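Inosine-uridine preferring nucleoside hydrolase family protein (Bacillus anthracis, PDB 2C40) belongs to the inosine-uridine preferring nucleoside hydrolase family of the nucleosidase clan and holds a calcium ion with alpha-D-ribofuranose in one pocket. Local coordinates at residues N7-G11 with V34-C39; C227-V231 with Y243-V248. All blocks are in the same frame, centred on the assembly; numbering follows the deposited sequence.

Contact 1: residues N7-G11 with V34-C39; sequences NHDGG and VIPADC. With CA (calcium ion), chain C; RIB (alpha-D-ribofuranose), chain D.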
# COMPACT_ATOMS: atom_id res chain seq x y z
N ASN A 7 -15.48 -12.58 13.52
CA ASN A 7 -15.36 -11.15 13.85
C ASN A 7 -13.91 -10.72 13.59
O ASN A 7 -12.98 -11.31 14.11
CB ASN A 7 -15.78 -10.91 15.33
CG ASN A 7 -15.86 -9.43 15.71
OD1 ASN A 7 -16.91 -8.78 15.57
ND2 ASN A 7 -14.75 -8.89 16.21
N HIS A 8 -13.70 -9.70 12.75
CA HIS A 8 -12.32 -9.29 12.38
C HIS A 8 -12.19 -7.79 12.42
O HIS A 8 -13.18 -7.09 12.40
CB HIS A 8 -11.90 -9.84 11.00
CG HIS A 8 -12.57 -9.20 9.80
ND1 HIS A 8 -12.11 -8.04 9.21
CD2 HIS A 8 -13.60 -9.63 9.02
CE1 HIS A 8 -12.86 -7.76 8.15
NE2 HIS A 8 -13.77 -8.72 8.02
N ASP A 9 -10.95 -7.30 12.47
CA ASP A 9 -10.76 -5.83 12.45
C ASP A 9 -10.02 -5.29 11.23
O ASP A 9 -9.33 -4.32 11.33
CB ASP A 9 -10.16 -5.31 13.74
CG ASP A 9 -8.75 -5.76 13.97
OD1 ASP A 9 -8.10 -5.12 14.82
OD2 ASP A 9 -8.30 -6.73 13.32
N GLY A 10 -10.18 -5.96 10.10
CA GLY A 10 -9.91 -5.40 8.78
C GLY A 10 -8.49 -4.99 8.45
O GLY A 10 -8.30 -4.23 7.53
N GLY A 11 -7.49 -5.48 9.21
CA GLY A 11 -6.08 -5.45 8.73
C GLY A 11 -5.96 -6.33 7.49
O GLY A 11 -6.90 -7.03 7.10
N VAL A 34 -17.43 -6.75 11.35
CA VAL A 34 -16.20 -5.96 11.30
C VAL A 34 -16.20 -5.02 12.48
O VAL A 34 -17.16 -4.31 12.69
CB VAL A 34 -16.08 -5.15 9.99
CG1 VAL A 34 -14.73 -4.37 9.92
CG2 VAL A 34 -16.27 -6.04 8.78
N ILE A 35 -15.09 -5.00 13.21
CA ILE A 35 -14.90 -4.02 14.28
C ILE A 35 -13.81 -3.02 13.85
O ILE A 35 -12.76 -3.41 13.33
CB ILE A 35 -14.63 -4.69 15.70
CG1 ILE A 35 -14.70 -3.63 16.82
CG2 ILE A 35 -13.29 -5.48 15.72
CD1 ILE A 35 -14.47 -4.17 18.20
N PRO A 36 -14.08 -1.71 14.00
CA PRO A 36 -13.14 -0.68 13.56
C PRO A 36 -11.91 -0.46 14.49
O PRO A 36 -11.69 0.63 15.00
CB PRO A 36 -14.06 0.56 13.42
CG PRO A 36 -15.01 0.41 14.49
CD PRO A 36 -15.33 -1.09 14.52
N ALA A 37 -11.12 -1.51 14.68
CA ALA A 37 -9.99 -1.45 15.60
C ALA A 37 -8.73 -1.18 14.76
O ALA A 37 -8.31 -0.03 14.66
CB ALA A 37 -9.89 -2.73 16.41
N ASP A 38 -8.16 -2.20 14.12
CA ASP A 38 -7.01 -1.97 13.22
C ASP A 38 -7.46 -1.62 11.80
O ASP A 38 -6.87 -2.06 10.82
CB ASP A 38 -6.14 -3.20 13.22
CG ASP A 38 -4.78 -2.94 12.68
OD1 ASP A 38 -4.16 -3.94 12.34
OD2 ASP A 38 -4.36 -1.77 12.57
N CYS A 39 -8.54 -0.87 11.71
CA CYS A 39 -9.11 -0.48 10.44
C CYS A 39 -10.07 0.68 10.66
O CYS A 39 -10.52 0.92 11.76
CB CYS A 39 -9.86 -1.63 9.76
SG CYS A 39 -11.51 -2.08 10.40
CA CA C . -6.57 -8.30 13.14
O5 RIB D . -1.50 -7.77 17.69
C5 RIB D . -1.62 -8.42 16.39
C4 RIB D . -2.88 -7.88 15.71
O4 RIB D . -2.63 -6.48 15.43
C3 RIB D . -3.36 -8.54 14.40
O3 RIB D . -4.60 -9.26 14.68
C2 RIB D . -3.42 -7.38 13.31
O2 RIB D . -4.58 -7.15 12.39
C1 RIB D . -3.12 -6.10 14.12
O HOH W 1 -6.09 -6.76 15.01
O HOH W 2 -6.88 -1.68 7.94
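Asp9 and Asp38 meet beside the calcium ion and the alpha-D-ribofuranose. Asp9 divides its carboxylate between metal and protein. Asp9 OD2 binds the calcium at 2.3 Å. Asp9 OD1 accepts the backbone N-H of Asp38 (OD1 to N 3.0 Å). This bond is bent (147°), its donor above the carboxylate plane. A calcium-bound water also reaches Asp9 OD1 at 2.6 Å; metal, water and amide fix the group's rotation. Asp38 OD1 lies 3.0 Å from C1 of the ribofuranose. Asp14, Thr125 and Asp247 also bind the calcium.

Behind this shell, Asp9 CB rests on Ile35 O at 3.2 Å. Ile35 N gives a nearly straight bond (169°) to His8 O at 2.9 Å, beside the parallel bridge of His8 with Val34. With chi1 72°, His8 CG sits between its backbone N and carbonyl carbon. Its ND1 accepts Gly10 N in the ring plane, and NE2 lies 3.7 Å from Val34 CG2. A second water lies 2.9 Å from both Gly10 O and Asp38 O.

The segments leave the C-terminal ends of neighbouring parallel strands 2-8 and 27-34, the usual binding site in alpha/beta folds. Strand 120-124 flanks strand 2-8, and helix 41-55 packs on Val34 and Cys39.

Contact 2: residues C227-V231 with Y243-V248; sequences CYAIV and YYLWDV. With CA (calcium ion), chain C; RIB (alpha-D-ribofuranose), chain D.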
# COMPACT_ATOMS: atom_id res chain seq x y z
N CYS A 227 -2.45 -8.27 -1.60
CA CYS A 227 -2.68 -7.99 -0.20
C CYS A 227 -1.36 -7.81 0.59
O CYS A 227 -1.20 -6.81 1.27
CB CYS A 227 -3.55 -9.06 0.39
SG CYS A 227 -5.29 -8.86 -0.14
N TYR A 228 -0.37 -8.70 0.41
CA TYR A 228 0.87 -8.62 1.18
C TYR A 228 1.91 -7.60 0.70
O TYR A 228 2.84 -7.29 1.42
CB TYR A 228 1.45 -10.02 1.36
CG TYR A 228 0.64 -10.77 2.41
CD1 TYR A 228 -0.09 -11.91 2.09
CD2 TYR A 228 0.55 -10.26 3.72
CE1 TYR A 228 -0.83 -12.56 3.04
CE2 TYR A 228 -0.20 -10.86 4.65
CZ TYR A 228 -0.91 -12.02 4.32
OH TYR A 228 -1.65 -12.64 5.31
N ALA A 229 1.72 -7.04 -0.50
CA ALA A 229 2.52 -5.97 -1.04
C ALA A 229 2.38 -4.69 -0.21
O ALA A 229 3.27 -3.85 -0.13
CB ALA A 229 2.05 -5.69 -2.46
N ILE A 230 1.19 -4.54 0.33
CA ILE A 230 0.77 -3.46 1.25
C ILE A 230 1.54 -3.47 2.59
O ILE A 230 1.61 -2.50 3.31
CB ILE A 230 -0.78 -3.66 1.48
CG1 ILE A 230 -1.53 -3.22 0.18
CG2 ILE A 230 -1.25 -2.99 2.72
CD1 ILE A 230 -3.11 -3.47 0.10
N VAL A 231 2.14 -4.58 2.91
CA VAL A 231 2.87 -4.74 4.13
C VAL A 231 4.21 -5.47 3.76
O VAL A 231 4.50 -6.56 4.24
CB VAL A 231 1.90 -5.47 5.09
CG1 VAL A 231 1.98 -6.98 5.03
CG2 VAL A 231 2.00 -4.92 6.49
N TYR A 243 7.72 -10.90 8.95
CA TYR A 243 6.32 -10.60 9.29
C TYR A 243 5.56 -11.91 9.57
O TYR A 243 5.73 -12.90 8.91
CB TYR A 243 5.73 -9.81 8.11
CG TYR A 243 4.26 -9.54 8.08
CD1 TYR A 243 3.32 -10.57 7.82
CD2 TYR A 243 3.79 -8.24 8.21
CE1 TYR A 243 1.96 -10.30 7.76
CE2 TYR A 243 2.41 -7.96 8.17
CZ TYR A 243 1.51 -8.98 7.92
OH TYR A 243 0.17 -8.66 7.84
N TYR A 244 4.68 -11.86 10.54
CA TYR A 244 4.00 -13.04 11.00
C TYR A 244 2.50 -12.88 10.73
O TYR A 244 1.93 -11.83 10.95
CB TYR A 244 4.29 -13.25 12.48
CG TYR A 244 5.75 -13.45 12.82
CD1 TYR A 244 6.59 -12.35 13.10
CD2 TYR A 244 6.32 -14.73 12.82
CE1 TYR A 244 7.91 -12.53 13.38
CE2 TYR A 244 7.64 -14.92 13.11
CZ TYR A 244 8.44 -13.82 13.39
OH TYR A 244 9.76 -14.00 13.70
N LEU A 245 1.89 -13.95 10.25
CA LEU A 245 0.52 -14.02 9.76
C LEU A 245 -0.38 -14.49 10.90
O LEU A 245 -0.92 -15.58 10.87
CB LEU A 245 0.45 -15.02 8.61
CG LEU A 245 1.44 -14.73 7.48
CD1 LEU A 245 1.85 -15.96 6.78
CD2 LEU A 245 0.79 -13.79 6.55
N TRP A 246 -0.49 -13.67 11.92
CA TRP A 246 -1.17 -14.07 13.14
C TRP A 246 -2.61 -14.44 12.96
O TRP A 246 -3.04 -15.47 13.44
CB TRP A 246 -1.14 -12.95 14.14
CG TRP A 246 0.16 -12.77 14.70
CD1 TRP A 246 0.76 -13.55 15.61
CD2 TRP A 246 1.06 -11.71 14.41
NE1 TRP A 246 2.01 -13.07 15.90
CE2 TRP A 246 2.22 -11.93 15.18
CE3 TRP A 246 1.02 -10.63 13.53
CZ2 TRP A 246 3.33 -11.07 15.15
CZ3 TRP A 246 2.13 -9.78 13.49
CH2 TRP A 246 3.26 -10.01 14.30
N ASP A 247 -3.34 -13.60 12.25
CA ASP A 247 -4.76 -13.82 12.01
C ASP A 247 -5.03 -15.01 11.05
O ASP A 247 -5.96 -15.78 11.26
CB ASP A 247 -5.39 -12.55 11.49
CG ASP A 247 -5.22 -11.39 12.47
OD1 ASP A 247 -4.89 -11.64 13.66
OD2 ASP A 247 -5.49 -10.24 12.06
N VAL A 248 -4.18 -15.14 10.03
CA VAL A 248 -4.31 -16.17 9.02
C VAL A 248 -4.09 -17.53 9.70
O VAL A 248 -4.76 -18.50 9.36
CB VAL A 248 -3.34 -15.96 7.83
CG1 VAL A 248 -3.38 -17.11 6.89
CG2 VAL A 248 -3.70 -14.70 7.05
CA CA C . -6.57 -8.30 13.14
O5 RIB D . -1.50 -7.77 17.69
C5 RIB D . -1.62 -8.42 16.39
C4 RIB D . -2.88 -7.88 15.71
O4 RIB D . -2.63 -6.48 15.43
C3 RIB D . -3.36 -8.54 14.40
O3 RIB D . -4.60 -9.26 14.68
C2 RIB D . -3.42 -7.38 13.31
O2 RIB D . -4.58 -7.15 12.39
C1 RIB D . -3.12 -6.10 14.12
O HOH W 1 -6.09 -6.76 15.01
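Val231 and Tyr243 are the nearest pair along the backbone, yet their CA atoms stay 8.5 Å apart, so the segments meet through side chains alone. In this nucleoside hydrolase fold the contact joins the end of helix 219-229 to the start of helix 246-255. Leu245 is the N-cap of the second helix and the centre of an inverse gamma turn.

Tyr243 is packed against both Tyr228 and Val231. CE1 of Tyr243 touches CE2 of Tyr228 at 3.8 Å. The two rings pair obliquely, with planes at 73° and centroids 5.9 Å apart. The OH of Tyr243 lies at the edge of the Tyr228 ring, in its plane. Val231 sets both methyls against Tyr243 CE2, and CG1 is tight there at 3.3 Å. Tyr228 has CG anti to its own carbonyl carbon (chi1 -75°), which carries the ring across to Leu245 and Val248. Tyr228 OH meets two methyls, tightly at 3.0 Å from Leu245 CD2 and at 3.4 Å from Val248 CG2. That buried hydroxyl has no polar partner in the model.

Helix 296-308 packs on Leu245 and Val248, and helix 12-21 on Tyr228. At the second residue of helix 246-255, Asp247 reaches the calcium and sugar pocket. Its OD2 binds the calcium at 2.5 Å, and Asp247 OD1 lies 2.6 Å from O3 of the alpha-D-ribofuranose.

From the N terminus, the chain runs through strand 2-8, helix 12-21 and strand 27-34. Contact 1 then closes this beta-alpha-beta unit. Further strands of the same sheet and their helices follow. Contact 2 opens at the end of helix 219-229 and closes a short loop, of which residues 235-242 are not modelled, at helix 246-255. The two contacts are in series and neither nest nor cross. The centres of contact 1 and contact 2 lie about 14 Å apart, and the contacts do not touch. The calcium ion joins them: it takes one carboxylate from each, and both line the ribofuranose pocket. Helix 12-21 also touches both.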